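Local coordinates for response regulator (Colwellia psychrerythraea, PDB 3EQZ), which is a response regulator with a CheY-like receiver domain, of the kind that acts in bacterial two-component signalling, at residues B[16-19]-B[20-24]. Numbering follows the deposited sequence.
Sequences CNLL and KTIVE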
loop_
_atom_site.group_PDB
_atom_site.type_symbol
_atom_site.label_atom_id
_atom_site.label_comp_id
_atom_site.label_asym_id
_atom_site.label_seq_id
_atom_site.Cartn_x
_atom_site.Cartn_y
_atom_site.Cartn_z
ATOM N N CYS B 16 -14.403 20.264 11.223
ATOM C CA CYS B 16 -15.811 19.908 11.261
ATOM C C CYS B 16 -16.782 20.986 10.740
ATOM O O CYS B 16 -17.717 20.724 9.951
ATOM C CB CYS B 16 -16.191 19.554 12.700
ATOM S SG CYS B 16 -17.718 18.599 12.771
ATOM N N ASN B 17 -16.595 22.204 11.252
ATOM C CA ASN B 17 -17.392 23.351 10.846
ATOM C C ASN B 17 -17.176 23.691 9.358
ATOM O O ASN B 17 -18.144 24.064 8.627
ATOM C CB ASN B 17 -17.002 24.576 11.680
ATOM C CG ASN B 17 -17.610 25.826 11.141
ATOM O OD1 ASN B 17 -16.920 26.681 10.545
ATOM N ND2 ASN B 17 -18.942 25.915 11.257
ATOM N N LEU B 18 -15.926 23.566 8.903
ATOM C CA LEU B 18 -15.646 23.782 7.490
ATOM C C LEU B 18 -16.432 22.813 6.609
ATOM O O LEU B 18 -17.109 23.240 5.674
ATOM C CB LEU B 18 -14.156 23.697 7.191
ATOM C CG LEU B 18 -13.838 23.637 5.689
ATOM C CD1 LEU B 18 -14.047 24.979 4.965
ATOM C CD2 LEU B 18 -12.404 23.135 5.515
ATOM N N LEU B 19 -16.403 21.510 6.942
ATOM C CA LEU B 19 -17.192 20.510 6.190
ATOM C C LEU B 19 -18.655 20.888 6.216
ATOM O O LEU B 19 -19.369 20.853 5.197
ATOM C CB LEU B 19 -17.025 19.090 6.766
ATOM C CG LEU B 19 -15.638 18.471 6.557
ATOM C CD1 LEU B 19 -15.442 17.133 7.346
ATOM C CD2 LEU B 19 -15.333 18.269 5.025
ATOM N N LYS B 20 -19.134 21.188 7.408
ATOM C CA LYS B 20 -20.544 21.574 7.524
ATOM C C LYS B 20 -20.943 22.774 6.637
ATOM O O LYS B 20 -22.021 22.795 6.066
ATOM C CB LYS B 20 -20.943 21.872 8.977
ATOM C CG LYS B 20 -22.466 22.050 9.077
ATOM C CD LYS B 20 -22.979 22.048 10.524
ATOM C CE LYS B 20 -24.459 21.788 10.513
ATOM N NZ LYS B 20 -25.091 21.982 11.869
ATOM N N THR B 21 -20.097 23.783 6.545
ATOM C CA THR B 21 -20.451 24.913 5.708
ATOM C C THR B 21 -20.421 24.559 4.213
ATOM O O THR B 21 -21.162 25.134 3.430
ATOM C CB THR B 21 -19.579 26.154 6.001
ATOM O OG1 THR B 21 -18.209 25.870 5.679
ATOM C CG2 THR B 21 -19.683 26.566 7.484
ATOM N N ILE B 22 -19.615 23.581 3.824
ATOM C CA ILE B 22 -19.582 23.151 2.445
ATOM C C ILE B 22 -20.784 22.271 2.100
ATOM O O ILE B 22 -21.310 22.338 1.012
ATOM C CB ILE B 22 -18.242 22.397 2.124
ATOM C CG1 ILE B 22 -17.106 23.394 2.020
ATOM C CG2 ILE B 22 -18.339 21.630 0.787
ATOM C CD1 ILE B 22 -15.775 22.803 2.375
ATOM N N VAL B 23 -21.234 21.444 3.041
ATOM C CA VAL B 23 -22.326 20.521 2.761
ATOM C C VAL B 23 -23.705 21.179 2.827
ATOM O O VAL B 23 -24.640 20.794 2.106
ATOM C CB VAL B 23 -22.325 19.308 3.769
ATOM C CG1 VAL B 23 -23.599 18.480 3.612
ATOM C CG2 VAL B 23 -21.038 18.424 3.631
ATOM N N GLU B 24 -23.873 22.115 3.739
ATOM C CA GLU B 24 -25.234 22.521 4.021
ATOM C C GLU B 24 -25.948 23.189 2.828
ATOM O O GLU B 24 -27.133 22.982 2.627
ATOM C CB GLU B 24 -25.271 23.438 5.243
ATOM C CG GLU B 24 -26.666 23.565 5.835
ATOM C CD GLU B 24 -26.648 24.098 7.284
ATOM O OE1 GLU B 24 -25.600 24.641 7.700
ATOM O OE2 GLU B 24 -27.666 23.958 8.004
#
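Thr-21 turns its hydroxyl back along the helix onto Leu-18, and OG1 donates to Leu-18 O at 2.9 Å. The chi1 of 64° leaves OG1 flanked by both N and C of its own backbone, from where it meets the carbonyl from the side, with a C=O...OG1 angle of 122°. The same oxygen takes the helical bond from Ile-22 N at 3.1 Å, much closer to head-on, at 158°; two donors thus share one acceptor. The other branch of Thr-21, CG2, lies 3.2 Å from Asn-17 O and meets the Asn-17 amide at ND2, 3.9 Å away, a loose contact on an exposed face that suits two small polar residues.

One step round the helix, the CD1 methyls of Leu-18 and Ile-22 touch at 3.8 Å. Leu-18 carries CG anti to its backbone N, while Ile-22 reaches back with its CG1 arm, and the two branched chains make an apolar contact. Leu-18 also touches Ile-110 in a loop, and Ile-22 touches Thr-112 and Thr-116 of helix 112-124.

The i to i+4 backbone bonds of the helix include Lys-20 N to Cys-16 O and Val-23 N to Leu-19 O, both 2.9 Å. Buried Leu-19 and Val-23 face inward, against Ile-8 and Val-6 of strand 6-9 and against Leu-115 and Leu-119, respectively. Helix 13-23 is the crossover of a beta-alpha-beta unit linking parallel strands 6-9 and 30-33 in the receiver fold. Its chemistry is accordingly amphipathic: aliphatic side chains bind it to the sheet and the neighbouring helix, while on the outer face the threonine hydroxyl's hydrogen is taken up by the helix's own backbone.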